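Local coordinates for catalase (PDB 1M7S), which decomposes hydrogen peroxide into water and oxygen with a haem cofactor, protecting the cell from peroxide damage, at the interface of chains A and B and the interface of chains A and C. Coordinates in Å, arbitrary orientation; residue numbers count along the deposited sequence, not the author numbering. Chains: chain A/B/C, Catalase.

Contact 1: the interface of chains A and B. Residues chain A 6, 8, 10; chain B 311-315.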
ATOM      1  N   ARG A   6     -24.758  -4.020  -5.715  1.00 12.26           N
ATOM      2  CA  ARG A   6     -23.619  -3.470  -4.983  1.00 12.49           C
ATOM      3  C   ARG A   6     -22.668  -4.645  -4.698  1.00 12.47           C
ATOM      4  O   ARG A   6     -22.983  -5.785  -5.073  1.00 11.48           O
ATOM      5  CB  ARG A   6     -24.060  -2.756  -3.716  1.00 13.61           C
ATOM      6  CG  ARG A   6     -24.980  -1.558  -3.891  1.00 15.19           C
ATOM      7  CD  ARG A   6     -24.862  -0.541  -2.765  1.00 18.96           C
ATOM      8  NE  ARG A   6     -24.961  -1.170  -1.459  1.00 24.79           N
ATOM      9  CZ  ARG A   6     -26.025  -1.559  -0.754  1.00 25.85           C
ATOM     10  NH1 ARG A   6     -25.867  -2.148   0.422  1.00 27.41           N
ATOM     11  NH2 ARG A   6     -27.220  -1.304  -1.231  1.00 26.42           N
ATOM     12  N   ASN A   8     -21.886  -6.112  -1.913  1.00 11.00           N
ATOM     13  CA  ASN A   8     -22.461  -7.071  -0.966  1.00 12.41           C
ATOM     14  C   ASN A   8     -23.641  -7.869  -1.551  1.00 12.57           C
ATOM     15  O   ASN A   8     -24.319  -8.577  -0.768  1.00 13.22           O
ATOM     16  CB  ASN A   8     -23.017  -6.388   0.281  1.00 12.55           C
ATOM     17  CG  ASN A   8     -24.302  -5.602   0.024  1.00 13.00           C
ATOM     18  OD1 ASN A   8     -24.557  -5.161  -1.103  1.00 12.53           O
ATOM     19  ND2 ASN A   8     -25.126  -5.416   1.078  1.00 12.34           N
ATOM     20  N   ALA A  10     -26.531  -6.671  -2.706  1.00 13.61           N
ATOM     21  CA  ALA A  10     -27.850  -6.009  -2.633  1.00 13.60           C
ATOM     22  C   ALA A  10     -28.140  -5.296  -3.948  1.00 13.89           C
ATOM     23  O   ALA A  10     -27.240  -4.726  -4.566  1.00 12.02           O
ATOM     24  CB  ALA A  10     -27.942  -5.082  -1.435  1.00 15.78           C
TER
ATOM     25  N   ALA B 311     -22.770   0.109   6.193  1.00 15.15           N
ATOM     26  CA  ALA B 311     -23.199   0.341   4.816  1.00 15.10           C
ATOM     27  C   ALA B 311     -23.624  -0.919   4.086  1.00 13.76           C
ATOM     28  O   ALA B 311     -24.198  -0.824   2.968  1.00 14.12           O
ATOM     29  CB  ALA B 311     -22.055   1.026   4.045  1.00 15.74           C
ATOM     30  N   ASN B 312     -23.322  -2.103   4.592  1.00 12.27           N
ATOM     31  CA  ASN B 312     -23.752  -3.363   3.983  1.00 12.99           C
ATOM     32  C   ASN B 312     -25.232  -3.561   4.400  1.00 15.22           C
ATOM     33  O   ASN B 312     -25.523  -4.177   5.403  1.00 15.25           O
ATOM     34  CB  ASN B 312     -22.934  -4.580   4.424  1.00 10.64           C
ATOM     35  CG  ASN B 312     -21.560  -4.663   3.791  1.00 11.89           C
ATOM     36  OD1 ASN B 312     -21.420  -4.165   2.670  1.00 14.03           O
ATOM     37  ND2 ASN B 312     -20.529  -5.160   4.483  1.00  9.80           N
ATOM     38  N   LEU B 313     -26.118  -2.989   3.623  1.00 17.31           N
ATOM     39  CA  LEU B 313     -27.548  -2.949   3.791  1.00 17.61           C
ATOM     40  C   LEU B 313     -28.241  -3.759   2.707  1.00 17.09           C
ATOM     41  O   LEU B 313     -27.659  -4.024   1.651  1.00 16.88           O
ATOM     42  CB  LEU B 313     -27.962  -1.475   3.651  1.00 19.11           C
ATOM     43  CG  LEU B 313     -27.411  -0.519   4.701  1.00 19.71           C
ATOM     44  CD1 LEU B 313     -27.387   0.926   4.213  1.00 19.99           C
ATOM     45  CD2 LEU B 313     -28.260  -0.620   5.968  1.00 20.48           C
ATOM     46  N   VAL B 314     -29.457  -4.249   2.953  1.00 16.81           N
ATOM     47  CA  VAL B 314     -30.238  -4.962   1.942  1.00 17.78           C
ATOM     48  C   VAL B 314     -31.613  -4.279   1.874  1.00 19.43           C
ATOM     49  O   VAL B 314     -31.990  -3.578   2.807  1.00 18.60           O
ATOM     50  CB  VAL B 314     -30.468  -6.437   2.324  1.00 19.24           C
ATOM     51  CG1 VAL B 314     -29.158  -7.228   2.270  1.00 19.43           C
ATOM     52  CG2 VAL B 314     -31.058  -6.533   3.733  1.00 17.97           C
ATOM     53  N   PRO B 315     -32.335  -4.468   0.797  1.00 20.61           N
ATOM     54  CA  PRO B 315     -33.667  -3.923   0.619  1.00 21.98           C
ATOM     55  C   PRO B 315     -34.525  -4.262   1.839  1.00 20.68           C
ATOM     56  O   PRO B 315     -34.566  -5.410   2.310  1.00 20.39           O
ATOM     57  CB  PRO B 315     -34.262  -4.559  -0.642  1.00 24.25           C
ATOM     58  CG  PRO B 315     -33.026  -5.091  -1.347  1.00 24.27           C
ATOM     59  CD  PRO B 315     -31.934  -5.318  -0.322  1.00 22.22           C
TER
HETATM   60  O   HOH W   1     -23.049  -1.052   0.338  1.00 31.05           O

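Contact 2: the interface of chains A and C. Residues chain A 50-51, 137-138, 141-142, 145; chain C 41, 44-45.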
ATOM      1  N   VAL A  50       8.206  -0.679 -13.525  1.00  4.43           N
ATOM      2  CA  VAL A  50       9.260   0.363 -13.477  1.00  5.54           C
ATOM      3  C   VAL A  50       9.967   0.444 -14.810  1.00  6.43           C
ATOM      4  O   VAL A  50      10.435   1.526 -15.206  1.00  4.58           O
ATOM      5  CB  VAL A  50      10.194   0.096 -12.284  1.00  6.84           C
ATOM      6  CG1 VAL A  50      11.093  -1.128 -12.518  1.00  7.42           C
ATOM      7  CG2 VAL A  50      11.126   1.287 -12.035  1.00  8.76           C
ATOM      8  N   VAL A  51      10.015  -0.651 -15.571  1.00  3.50           N
ATOM      9  CA  VAL A  51      10.481  -0.689 -16.934  1.00  3.42           C
ATOM     10  C   VAL A  51       9.496  -1.697 -17.664  1.00  4.10           C
ATOM     11  O   VAL A  51       8.916  -2.504 -16.941  1.00  3.13           O
ATOM     12  CB  VAL A  51      11.926  -1.096 -17.229  1.00  5.44           C
ATOM     13  CG1 VAL A  51      12.940  -0.002 -16.787  1.00  6.80           C
ATOM     14  CG2 VAL A  51      12.301  -2.395 -16.514  1.00  5.52           C
ATOM     15  N   PHE A 137      22.141  -1.193 -13.216  1.00  6.81           N
ATOM     16  CA  PHE A 137      20.839  -1.142 -13.864  1.00  7.63           C
ATOM     17  C   PHE A 137      20.034   0.116 -13.544  1.00  5.50           C
ATOM     18  O   PHE A 137      19.558   0.776 -14.460  1.00  6.38           O
ATOM     19  CB  PHE A 137      20.005  -2.426 -13.615  1.00  7.21           C
ATOM     20  CG  PHE A 137      18.762  -2.482 -14.464  1.00  7.46           C
ATOM     21  CD1 PHE A 137      18.861  -2.748 -15.808  1.00  7.93           C
ATOM     22  CD2 PHE A 137      17.506  -2.313 -13.880  1.00  9.60           C
ATOM     23  CE1 PHE A 137      17.715  -2.806 -16.598  1.00  8.97           C
ATOM     24  CE2 PHE A 137      16.365  -2.374 -14.670  1.00  6.13           C
ATOM     25  CZ  PHE A 137      16.467  -2.650 -16.023  1.00  8.88           C
ATOM     26  N   PRO A 138      19.910   0.490 -12.298  1.00  5.62           N
ATOM     27  CA  PRO A 138      19.183   1.693 -11.911  1.00  6.55           C
ATOM     28  C   PRO A 138      19.804   2.916 -12.558  1.00  6.65           C
ATOM     29  O   PRO A 138      19.081   3.731 -13.103  1.00  5.62           O
ATOM     30  CB  PRO A 138      19.194   1.762 -10.372  1.00  7.25           C
ATOM     31  CG  PRO A 138      19.285   0.250 -10.110  1.00  6.25           C
ATOM     32  CD  PRO A 138      20.380  -0.246 -11.118  1.00  5.17           C
ATOM     33  N   VAL A 141      18.915   2.758 -16.454  1.00  6.34           N
ATOM     34  CA  VAL A 141      17.514   3.146 -16.702  1.00  5.34           C
ATOM     35  C   VAL A 141      17.354   4.641 -16.445  1.00  4.59           C
ATOM     36  O   VAL A 141      16.717   5.310 -17.248  1.00  6.39           O
ATOM     37  CB  VAL A 141      16.553   2.381 -15.792  1.00  7.53           C
ATOM     38  CG1 VAL A 141      15.123   2.873 -15.916  1.00  6.33           C
ATOM     39  CG2 VAL A 141      16.653   0.870 -16.144  1.00  8.28           C
ATOM     40  N   HIS A 142      17.828   5.143 -15.305  1.00  4.92           N
ATOM     41  CA  HIS A 142      17.659   6.595 -15.063  1.00  6.15           C
ATOM     42  C   HIS A 142      18.242   7.435 -16.188  1.00  5.61           C
ATOM     43  O   HIS A 142      17.614   8.461 -16.587  1.00  8.02           O
ATOM     44  CB  HIS A 142      18.391   6.961 -13.741  1.00  6.19           C
ATOM     45  CG  HIS A 142      17.667   6.453 -12.520  1.00  8.92           C
ATOM     46  ND1 HIS A 142      18.073   6.719 -11.239  1.00  7.40           N
ATOM     47  CD2 HIS A 142      16.539   5.709 -12.408  1.00  8.60           C
ATOM     48  CE1 HIS A 142      17.233   6.132 -10.384  1.00  8.73           C
ATOM     49  NE2 HIS A 142      16.284   5.535 -11.073  1.00  7.74           N
ATOM     50  N   LYS A 145      15.774   7.019 -19.347  1.00  4.53           N
ATOM     51  CA  LYS A 145      14.418   7.536 -19.192  1.00  6.47           C
ATOM     52  C   LYS A 145      14.393   9.055 -19.461  1.00  7.92           C
ATOM     53  O   LYS A 145      15.455   9.657 -19.443  1.00  8.89           O
ATOM     54  CB  LYS A 145      14.013   7.358 -17.722  1.00  6.44           C
ATOM     55  CG  LYS A 145      13.701   5.927 -17.258  1.00  8.82           C
ATOM     56  CD  LYS A 145      12.220   5.663 -17.529  1.00  9.97           C
ATOM     57  CE  LYS A 145      11.948   4.236 -16.964  1.00 12.63           C
ATOM     58  NZ  LYS A 145      10.508   3.964 -17.204  1.00 12.94           N
TER
ATOM     59  N   PHE C  41      14.887   1.242  -6.531  1.00  4.33           N
ATOM     60  CA  PHE C  41      14.520   1.262  -7.933  1.00  3.04           C
ATOM     61  C   PHE C  41      13.198   0.551  -8.207  1.00  3.78           C
ATOM     62  O   PHE C  41      12.269   1.003  -8.883  1.00  3.12           O
ATOM     63  CB  PHE C  41      15.639   0.526  -8.739  1.00  5.43           C
ATOM     64  CG  PHE C  41      15.314   0.460 -10.208  1.00  6.54           C
ATOM     65  CD1 PHE C  41      15.384   1.566 -11.014  1.00  7.82           C
ATOM     66  CD2 PHE C  41      14.903  -0.769 -10.753  1.00  5.86           C
ATOM     67  CE1 PHE C  41      15.043   1.495 -12.386  1.00  8.05           C
ATOM     68  CE2 PHE C  41      14.589  -0.837 -12.075  1.00  7.61           C
ATOM     69  CZ  PHE C  41      14.646   0.283 -12.915  1.00  9.65           C
ATOM     70  N   GLU C  44      10.018   2.817  -7.313  1.00  3.98           N
ATOM     71  CA  GLU C  44       9.922   4.211  -7.715  1.00  5.01           C
ATOM     72  C   GLU C  44       8.512   4.616  -8.163  1.00  6.85           C
ATOM     73  O   GLU C  44       8.153   5.768  -7.944  1.00  6.81           O
ATOM     74  CB  GLU C  44      10.821   4.516  -8.949  1.00  6.72           C
ATOM     75  CG  GLU C  44      12.308   4.473  -8.554  1.00  7.23           C
ATOM     76  CD  GLU C  44      13.226   4.842  -9.702  1.00  8.30           C
ATOM     77  OE1 GLU C  44      12.790   5.394 -10.736  1.00 10.27           O
ATOM     78  OE2 GLU C  44      14.461   4.647  -9.527  1.00 10.01           O
ATOM     79  N   ARG C  45       7.788   3.672  -8.785  1.00  5.39           N
ATOM     80  CA  ARG C  45       6.473   4.073  -9.317  1.00  6.65           C
ATOM     81  C   ARG C  45       5.315   4.052  -8.341  1.00  5.98           C
ATOM     82  O   ARG C  45       5.280   3.218  -7.441  1.00  6.68           O
ATOM     83  CB  ARG C  45       6.143   3.133 -10.493  1.00  5.32           C
ATOM     84  CG  ARG C  45       7.309   3.088 -11.502  1.00  8.36           C
ATOM     85  CD  ARG C  45       7.321   4.325 -12.443  1.00  6.58           C
ATOM     86  NE  ARG C  45       8.526   4.082 -13.293  1.00  7.82           N
ATOM     87  CZ  ARG C  45       9.739   4.521 -13.132  1.00  9.17           C
ATOM     88  NH1 ARG C  45      10.092   5.335 -12.108  1.00  6.22           N
ATOM     89  NH2 ARG C  45      10.713   4.112 -13.982  1.00  7.59           N
TER

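Contact 1: the interface of chains A and B
A:Arg6 and A:Asn8 both grip the backbone carbonyl of B:Leu313. They belong to the N-terminal segment of chain A, which lies along the loop B:Ala311 to B:Pro315. The bond from A:Asn8 ND2 to B:Leu313 O is 2.9 Å long, and the acceptor lies in the plane of the asparagine amide. A:Arg6 NH1, a terminal guanidinium nitrogen, also lies 2.9 Å from B:Leu313 O. The two donors reach the oxygen from opposite faces of its carbonyl plane, and neither is in that plane. A:Ala10 CB sits beside the gripped oxygen, 3.3 Å from B:Leu313 O. This cluster is the tight part of the contact. With CG between its backbone N and carbonyl carbon (chi1 72°), A:Asn8 points ND2 at chain B while OD1 stays near A:Ala10 N. The amide is steadied from within chain A, where A:Ala10 N donates to A:Asn8 OD1 at 3.0 Å. The A:Asn8 and B:Asn312 side chains run past each other in opposite directions, with nearly parallel amide planes.

The rest is looser. B:Val314 CA is 4.1 Å from A:Ala10 CB, and B:Pro315 is barely touched. On the watery side, A:Arg6 and B:Ala311 are linked through solvent. The arginine chain bends at chi3 (-50°), which turns NE toward this water. Water 1 lies 2.6 Å from A:Arg6 NE and 2.9 Å from the carbonyl oxygen B:Ala311 O.

Contact 2: the interface of chains A and C
The C:Phe41 ring, at the end of helix 32-41, enters a greasy pocket of chain A. One face carries A:Val50 CG2, 4.0 Å from the ring centroid and offset toward the rim. On the side opposite A:Val50 lie A:Pro138, its CB 3.9 Å from C:Phe41 CD1, and the A:Phe137 ring. That ring meets C:Phe41 edge-to-face, with the planes 83° apart and A:Phe137 CE2 3.5 Å from C:Phe41 CE2. At the edge of the C:Phe41 ring, in plane, lies A:Val141 CG1. A:Phe137, A:Pro138 and A:Val141 all come from helix 137-144. C:Phe41 CG is anti to the backbone N (chi1 178°), which extends the ring toward this helix.

The second flat group is the C:Arg45 guanidinium. A:Val50 CG2 lies over one of its faces too, so this methyl serves both the phenyl ring and the arginine. The C:Arg45 chain bends at chi2 (-79°) and crosses A:Val50 at about a right angle. Its NH2 donates to the backbone oxygen A:Val50 O at 2.9 Å, in the carbonyl plane and on a lone pair. A:Lys145 NZ donates to the same oxygen from within chain A at 3.2 Å. The two cationic groups share this acceptor, which may offset part of their repulsion.

C:Arg45 NH1 also forms a salt bridge with C:Glu44 OE1 within its own chain, on the anti side of that oxygen. This bridge may help to orient the carboxylate for its partner across the interface, A:His142. C:Glu44 OE2 lies at the imidazole edge, almost in the ring plane, while A:Pro138 O lies over one ring face. A:His142 NE2 donates to the syn lone pair of C:Glu44 OE2 at 2.5 Å.

Contact 1 and contact 2 are centred about 43 Å apart and share no residues. Chain A takes part in both, with its N-terminal segment in contact 1 and with helix 137-144 and the loop at A:Val50 in contact 2. It thus meets two different subunits of the four-chain assembly. Each interface is two-fold symmetric, so every contact recurs with the chains exchanged. The centre of contact 2 lies about 9 Å from A:His52, the predicted active-site histidine, so the neighbouring subunit may support the haem pocket there. The centre of contact 1 is about 21 Å from B:His52, and this contact more likely serves assembly.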